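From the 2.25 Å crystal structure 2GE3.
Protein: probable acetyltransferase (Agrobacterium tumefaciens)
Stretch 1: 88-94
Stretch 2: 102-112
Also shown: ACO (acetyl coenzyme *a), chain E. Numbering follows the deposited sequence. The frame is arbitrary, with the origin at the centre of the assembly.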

ATOM      1  N   THR A  88       5.181  -6.868  -3.296  1.00 29.13           N
ATOM      2  CA  THR A  88       4.241  -7.264  -2.252  1.00 30.24           C
ATOM      3  C   THR A  88       3.860  -8.720  -2.445  1.00 29.14           C
ATOM      4  O   THR A  88       3.448  -9.107  -3.531  1.00 29.18           O
ATOM      5  CB  THR A  88       2.985  -6.449  -2.309  1.00 30.73           C
ATOM      6  OG1 THR A  88       3.352  -5.104  -2.207  1.00 32.01           O
ATOM      7  CG2 THR A  88       1.997  -6.756  -1.102  1.00 32.17           C
ATOM      8  N   LEU A  89       4.044  -9.507  -1.412  1.00 28.21           N
ATOM      9  CA  LEU A  89       3.719 -10.928  -1.431  1.00 29.42           C
ATOM     10  C   LEU A  89       2.244 -11.241  -1.001  1.00 30.35           C
ATOM     11  O   LEU A  89       1.739 -10.631  -0.086  1.00 30.79           O
ATOM     12  CB  LEU A  89       4.748 -11.731  -0.589  1.00 30.72           C
ATOM     13  CG  LEU A  89       4.705 -13.301  -0.653  1.00 29.89           C
ATOM     14  CD1 LEU A  89       6.075 -13.842  -0.560  1.00 33.82           C
ATOM     15  CD2 LEU A  89       3.899 -13.775   0.479  1.00 29.28           C
ATOM     16  N   GLY A  90       1.541 -12.121  -1.741  1.00 31.03           N
ATOM     17  CA  GLY A  90       0.309 -12.786  -1.228  1.00 29.46           C
ATOM     18  C   GLY A  90       0.350 -14.300  -1.515  1.00 28.26           C
ATOM     19  O   GLY A  90       1.061 -14.760  -2.386  1.00 27.66           O
HETATM   20  N   MSE A  91      -0.377 -15.076  -0.739  1.00 26.39           N
HETATM   21  CA  MSE A  91      -0.376 -16.503  -0.891  1.00 30.65           C
HETATM   22  C   MSE A  91      -1.524 -17.104  -0.132  1.00 27.82           C
HETATM   23  O   MSE A  91      -2.040 -16.479   0.813  1.00 26.40           O
HETATM   24  CB  MSE A  91       0.892 -17.088  -0.331  1.00 28.62           C
HETATM   25  CG  MSE A  91       1.009 -16.866   1.127  1.00 30.62           C
HETATM   26 SE   MSE A  91       2.822 -17.685   1.642  1.00 44.03          SE
HETATM   27  CE  MSE A  91       2.703 -19.496   0.598  1.00 25.54           C
ATOM     28  N   GLY A  92      -1.865 -18.331  -0.522  1.00 24.61           N
ATOM     29  CA  GLY A  92      -3.011 -19.028   0.051  1.00 24.56           C
ATOM     30  C   GLY A  92      -2.928 -20.485  -0.307  1.00 25.13           C
ATOM     31  O   GLY A  92      -2.365 -20.872  -1.348  1.00 25.72           O
ATOM     32  N   ILE A  93      -3.518 -21.323   0.522  1.00 25.21           N
ATOM     33  CA  ILE A  93      -3.503 -22.761   0.295  1.00 27.17           C
ATOM     34  C   ILE A  93      -4.877 -23.266   0.753  1.00 27.30           C
ATOM     35  O   ILE A  93      -5.355 -22.832   1.803  1.00 27.23           O
ATOM     36  CB  ILE A  93      -2.308 -23.434   1.111  1.00 25.94           C
ATOM     37  CG1 ILE A  93      -0.946 -23.000   0.554  1.00 32.61           C
ATOM     38  CG2 ILE A  93      -2.383 -24.973   1.119  1.00 28.12           C
ATOM     39  CD1 ILE A  93       0.236 -23.638   1.217  1.00 28.96           C
ATOM     40  N   LEU A  94      -5.465 -24.194  -0.016  1.00 28.01           N
ATOM     41  CA  LEU A  94      -6.688 -24.860   0.314  1.00 27.78           C
ATOM     42  C   LEU A  94      -6.526 -25.561   1.675  1.00 27.98           C
ATOM     43  O   LEU A  94      -5.461 -26.069   1.971  1.00 28.22           O
ATOM     44  CB  LEU A  94      -7.082 -25.874  -0.798  1.00 26.53           C
ATOM     45  CG  LEU A  94      -7.490 -25.266  -2.149  1.00 27.34           C
ATOM     46  CD1 LEU A  94      -8.114 -26.330  -3.040  1.00 26.51           C
ATOM     47  CD2 LEU A  94      -8.424 -24.046  -1.937  1.00 30.66           C
ATOM     48  N   LEU A 102       4.081 -27.069   2.583  1.00 27.12           N
ATOM     49  CA  LEU A 102       3.829 -26.585   1.232  1.00 28.12           C
ATOM     50  C   LEU A 102       3.953 -25.021   1.041  1.00 27.32           C
ATOM     51  O   LEU A 102       4.497 -24.518   0.017  1.00 27.35           O
ATOM     52  CB  LEU A 102       2.452 -27.070   0.769  1.00 27.21           C
ATOM     53  CG  LEU A 102       2.042 -26.611  -0.629  1.00 34.05           C
ATOM     54  CD1 LEU A 102       3.044 -27.296  -1.717  1.00 33.25           C
ATOM     55  CD2 LEU A 102       0.600 -27.034  -0.845  1.00 34.25           C
ATOM     56  N   GLY A 103       3.519 -24.267   2.033  1.00 26.26           N
ATOM     57  CA  GLY A 103       3.709 -22.826   1.993  1.00 24.14           C
ATOM     58  C   GLY A 103       5.170 -22.470   1.992  1.00 25.45           C
ATOM     59  O   GLY A 103       5.583 -21.558   1.301  1.00 24.38           O
ATOM     60  N   ALA A 104       5.951 -23.176   2.808  1.00 24.84           N
ATOM     61  CA  ALA A 104       7.404 -22.964   2.862  1.00 26.58           C
ATOM     62  C   ALA A 104       8.022 -23.205   1.528  1.00 27.79           C
ATOM     63  O   ALA A 104       8.793 -22.377   1.077  1.00 29.82           O
ATOM     64  CB  ALA A 104       8.020 -23.810   3.951  1.00 24.40           C
ATOM     65  N   ARG A 105       7.580 -24.263   0.815  1.00 27.35           N
ATOM     66  CA  ARG A 105       8.119 -24.552  -0.513  1.00 26.43           C
ATOM     67  C   ARG A 105       7.721 -23.549  -1.556  1.00 26.62           C
ATOM     68  O   ARG A 105       8.520 -23.137  -2.360  1.00 25.28           O
ATOM     69  CB  ARG A 105       7.670 -25.960  -1.035  1.00 22.71           C
ATOM     70  CG  ARG A 105       8.108 -27.209  -0.245  1.00 24.37           C
ATOM     71  CD  ARG A 105       7.986 -28.342  -1.234  1.00 35.28           C
ATOM     72  NE  ARG A 105       6.865 -29.142  -1.063  1.00 43.20           N
ATOM     73  CZ  ARG A 105       6.219 -29.791  -2.031  1.00 45.26           C
ATOM     74  NH1 ARG A 105       6.507 -29.665  -3.323  1.00 42.77           N
ATOM     75  NH2 ARG A 105       5.213 -30.554  -1.654  1.00 42.86           N
ATOM     76  N   LEU A 106       6.450 -23.209  -1.599  1.00 28.52           N
ATOM     77  CA  LEU A 106       5.972 -22.144  -2.513  1.00 29.91           C
ATOM     78  C   LEU A 106       6.680 -20.803  -2.273  1.00 31.16           C
ATOM     79  O   LEU A 106       7.070 -20.137  -3.248  1.00 31.11           O
ATOM     80  CB  LEU A 106       4.487 -21.943  -2.275  1.00 29.27           C
ATOM     81  CG  LEU A 106       3.293 -21.937  -3.238  1.00 31.70           C
ATOM     82  CD1 LEU A 106       3.414 -22.655  -4.563  1.00 29.63           C
ATOM     83  CD2 LEU A 106       2.033 -22.441  -2.374  1.00 30.46           C
HETATM   84  N   MSE A 107       6.839 -20.395  -1.003  1.00 30.25           N
HETATM   85  CA  MSE A 107       7.578 -19.183  -0.677  1.00 35.40           C
HETATM   86  C   MSE A 107       9.022 -19.197  -1.141  1.00 31.74           C
HETATM   87  O   MSE A 107       9.443 -18.260  -1.742  1.00 29.34           O
HETATM   88  CB  MSE A 107       7.604 -18.926   0.821  1.00 33.23           C
HETATM   89  CG  MSE A 107       7.522 -17.413   1.196  1.00 44.56           C
HETATM   90 SE   MSE A 107       6.570 -17.350   3.008  1.00 54.95          SE
HETATM   91  CE  MSE A 107       5.579 -18.846   2.481  1.00 57.69           C
ATOM     92  N   ARG A 108       9.782 -20.271  -0.842  1.00 31.27           N
ATOM     93  CA  ARG A 108      11.147 -20.406  -1.335  1.00 30.51           C
ATOM     94  C   ARG A 108      11.344 -20.242  -2.816  1.00 30.85           C
ATOM     95  O   ARG A 108      12.337 -19.625  -3.260  1.00 29.70           O
ATOM     96  CB  ARG A 108      11.759 -21.744  -0.858  1.00 31.71           C
ATOM     97  CG  ARG A 108      11.757 -21.788   0.624  1.00 30.31           C
ATOM     98  CD  ARG A 108      12.832 -22.514   1.300  1.00 32.21           C
ATOM     99  NE  ARG A 108      12.249 -23.369   2.302  1.00 32.71           N
ATOM    100  CZ  ARG A 108      12.293 -23.240   3.618  1.00 39.79           C
ATOM    101  NH1 ARG A 108      12.961 -22.197   4.299  1.00 40.57           N
ATOM    102  NH2 ARG A 108      11.669 -24.236   4.268  1.00 31.53           N
ATOM    103  N   ARG A 109      10.475 -20.889  -3.592  1.00 30.21           N
ATOM    104  CA  ARG A 109      10.527 -20.770  -5.046  1.00 29.60           C
ATOM    105  C   ARG A 109      10.212 -19.348  -5.482  1.00 30.39           C
ATOM    106  O   ARG A 109      10.814 -18.813  -6.440  1.00 31.00           O
ATOM    107  CB  ARG A 109       9.524 -21.717  -5.718  1.00 29.25           C
ATOM    108  CG  ARG A 109       9.975 -23.244  -5.666  1.00 29.72           C
ATOM    109  CD  ARG A 109      11.252 -23.423  -6.598  1.00 31.39           C
ATOM    110  NE  ARG A 109      10.912 -23.223  -8.026  1.00 36.18           N
ATOM    111  CZ  ARG A 109      10.219 -24.111  -8.762  1.00 41.68           C
ATOM    112  NH1 ARG A 109       9.731 -25.237  -8.204  1.00 41.93           N
ATOM    113  NH2 ARG A 109       9.967 -23.865 -10.043  1.00 40.48           N
ATOM    114  N   THR A 110       9.213 -18.756  -4.841  1.00 29.53           N
ATOM    115  CA  THR A 110       8.704 -17.441  -5.239  1.00 28.69           C
ATOM    116  C   THR A 110       9.733 -16.353  -4.880  1.00 28.39           C
ATOM    117  O   THR A 110       9.955 -15.465  -5.670  1.00 29.07           O
ATOM    118  CB  THR A 110       7.296 -17.163  -4.643  1.00 29.09           C
ATOM    119  OG1 THR A 110       6.416 -18.226  -5.040  1.00 29.05           O
ATOM    120  CG2 THR A 110       6.679 -15.745  -5.117  1.00 26.79           C
ATOM    121  N   LEU A 111      10.362 -16.431  -3.710  1.00 28.20           N
ATOM    122  CA  LEU A 111      11.450 -15.519  -3.313  1.00 28.79           C
ATOM    123  C   LEU A 111      12.695 -15.654  -4.136  1.00 30.77           C
ATOM    124  O   LEU A 111      13.420 -14.658  -4.431  1.00 30.72           O
ATOM    125  CB  LEU A 111      11.797 -15.726  -1.817  1.00 27.88           C
ATOM    126  CG  LEU A 111      10.687 -15.267  -0.809  1.00 32.16           C
ATOM    127  CD1 LEU A 111      11.062 -15.724   0.572  1.00 32.09           C
ATOM    128  CD2 LEU A 111      10.505 -13.679  -0.790  1.00 24.73           C
ATOM    129  N   ASP A 112      13.048 -16.903  -4.452  1.00 32.91           N
ATOM    130  CA  ASP A 112      14.157 -17.066  -5.302  1.00 33.15           C
ATOM    131  C   ASP A 112      13.910 -16.426  -6.693  1.00 32.87           C
ATOM    132  O   ASP A 112      14.770 -15.696  -7.212  1.00 31.64           O
ATOM    133  CB  ASP A 112      14.571 -18.508  -5.387  1.00 35.32           C
ATOM    134  CG  ASP A 112      16.128 -18.639  -5.261  1.00 43.33           C
ATOM    135  OD1 ASP A 112      16.731 -18.374  -4.126  1.00 47.49           O
ATOM    136  OD2 ASP A 112      16.710 -18.916  -6.318  1.00 37.98           O
TER
HETATM  137  N1A ACO E1301       0.432 -21.345  15.580  1.00 27.30           N
HETATM  138  C2A ACO E1301       1.762 -21.269  15.532  1.00 26.45           C
HETATM  139  N3A ACO E1301       2.454 -21.912  14.574  1.00 28.57           N
HETATM  140  C4A ACO E1301       1.819 -22.680  13.653  1.00 24.63           C
HETATM  141  C5A ACO E1301       0.390 -22.785  13.637  1.00 27.84           C
HETATM  142  C6A ACO E1301      -0.316 -22.063  14.689  1.00 28.23           C
HETATM  143  N6A ACO E1301      -1.711 -22.147  14.664  1.00 27.35           N
HETATM  144  N7A ACO E1301       0.023 -23.670  12.625  1.00 25.35           N
HETATM  145  C8A ACO E1301       1.127 -24.059  11.985  1.00 23.91           C
HETATM  146  N9A ACO E1301       2.185 -23.494  12.626  1.00 27.10           N
HETATM  147  C1B ACO E1301       3.553 -23.647  12.204  1.00 26.83           C
HETATM  148  C2B ACO E1301       3.966 -25.035  11.744  1.00 28.46           C
HETATM  149  O2B ACO E1301       4.493 -25.691  12.918  1.00 29.50           O
HETATM  150  C3B ACO E1301       5.014 -24.576  10.719  1.00 32.14           C
HETATM  151  O3B ACO E1301       6.157 -24.074  11.430  1.00 39.90           O
HETATM  152  P3B ACO E1301       7.458 -24.948  11.918  1.00 43.51           P
HETATM  153  O7A ACO E1301       7.104 -25.949  13.011  1.00 49.48           O
HETATM  154  O8A ACO E1301       8.239 -23.760  12.485  1.00 46.38           O
HETATM  155  O9A ACO E1301       7.846 -25.748  10.718  1.00 45.26           O
HETATM  156  C4B ACO E1301       4.444 -23.324  10.050  1.00 29.90           C
HETATM  157  O4B ACO E1301       3.628 -22.746  11.061  1.00 28.96           O
HETATM  158  C5B ACO E1301       3.539 -23.683   8.839  1.00 29.70           C
HETATM  159  O5B ACO E1301       4.380 -24.036   7.751  1.00 21.21           O
HETATM  160  P1A ACO E1301       3.890 -24.629   6.410  1.00 26.44           P
HETATM  161  O1A ACO E1301       5.025 -24.355   5.497  1.00 29.36           O
HETATM  162  O2A ACO E1301       3.448 -25.993   6.895  1.00 29.82           O
HETATM  163  O3A ACO E1301       2.637 -23.645   6.099  1.00 24.09           O
HETATM  164  P2A ACO E1301       1.399 -23.833   5.161  1.00 25.95           P
HETATM  165  O4A ACO E1301       1.505 -24.837   4.056  1.00 28.81           O
HETATM  166  O5A ACO E1301       0.258 -24.011   6.125  1.00 23.99           O
HETATM  167  O6A ACO E1301       1.328 -22.347   4.456  1.00 24.13           O
HETATM  168  CBP ACO E1301      -0.122 -20.421   4.864  1.00 26.35           C
HETATM  169  CCP ACO E1301       1.129 -21.199   5.307  1.00 20.44           C
HETATM  170  CDP ACO E1301      -0.365 -19.304   5.934  1.00 19.66           C
HETATM  171  CEP ACO E1301       0.056 -19.822   3.470  1.00 22.53           C
HETATM  172  CAP ACO E1301      -1.396 -21.344   4.694  1.00 25.06           C
HETATM  173  OAP ACO E1301      -1.597 -21.944   5.950  1.00 23.00           O
HETATM  174  C9P ACO E1301      -2.709 -20.729   4.298  1.00 24.39           C
HETATM  175  O9P ACO E1301      -3.002 -20.628   3.107  1.00 26.41           O
HETATM  176  N8P ACO E1301      -3.558 -20.318   5.262  1.00 22.09           N
HETATM  177  C7P ACO E1301      -4.795 -19.608   4.861  1.00 18.57           C
HETATM  178  C6P ACO E1301      -4.556 -18.347   4.058  1.00 19.76           C
HETATM  179  C5P ACO E1301      -3.511 -17.376   4.552  1.00 19.64           C
HETATM  180  O5P ACO E1301      -3.321 -17.146   5.742  1.00 23.36           O
HETATM  181  N4P ACO E1301      -2.836 -16.717   3.600  1.00 24.43           N
HETATM  182  C3P ACO E1301      -1.606 -16.018   3.911  1.00 29.40           C
HETATM  183  C2P ACO E1301      -1.919 -14.823   4.778  1.00 42.06           C
HETATM  184  S1P ACO E1301      -2.818 -13.612   3.839  1.00 51.74           S
HETATM  185  C   ACO E1301      -1.933 -12.619   4.850  1.00 46.42           C
HETATM  186  O   ACO E1301      -0.911 -13.056   5.307  1.00 44.11           O
HETATM  187  CH3 ACO E1301      -2.460 -11.215   5.009  1.00 47.99           C

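How do the two backbones lie against each other? Residues 88-93 form the end of a strand and 102-112 a helix, and their axes approach to 9.6 Å with 149° between their N-to-C directions, so the two run roughly antiparallel. The register reflects this: L89 lies across from T110, their CA atoms 9.0 Å apart, while I93 lies across from G103, with CA atoms at 7.4 Å. No hydrogen bond crosses between the stretches. From L106 onward the helix amides bond to carbonyls one turn back, as in M107 N to G103 O at 2.9 Å, and T110 OG1 also donates to L106 O at 2.7 Å.

Which strand residues reach the helix? The alternation of the strand decides it: L89, M91 and I93 all point their CA-to-CB bonds toward the helix, whereas G90 and G92, between them, have no side chain to offer. Together the two stretches bury 338 Å², almost all of it through these three residues and the helix positions they meet.

Where along the helix does each side chain pack? I93 packs near the start of the helix: CD1 of I93 lies 3.9 Å from L102 CG and 4.2 Å from L106 CD2, and comes to 3.4 Å from G103 N, an approach to bare backbone. M91, a selenomethionine, takes the middle, with M91 CE 3.6 Å from G103 O and 4.2 Å from L106 CB. M91 SE is only 3.1 Å from M107 CE, in a second selenomethionine; that is very tight for an apolar contact. The CA-to-CB bond of M107 points sideways, but the end of the side chain comes nearer the strand. L89 packs farther along, with L89 CD1 4.2 Å from M107 CG and 4.4 Å from L111 CD2. Neighbouring strand side chains thus share helix partners.

What does acetyl coenzyme A add to the contact? It binds backbone from both stretches, as befits a probable acetyltransferase. On the strand, M91 O accepts a weak hydrogen bond from ACO N4P at 2.9 Å, and I93 N gives a weak one to ACO O9P at 2.7 Å. At the start of the helix, G103 N donates to ACO O4A at 2.9 Å and A104 N to ACO O1A at 3.1 Å, so two successive amides hold oxygens on the two linked phosphates, P2A (O4A) and P1A (O1A). The absence of a side chain at G103 matters here: a CB would sit 2.1 Å from ACO O6A, a clash. The cofactor thus bridges strand and helix by polar contacts, while the two stretches pack against each other without a hydrogen bond.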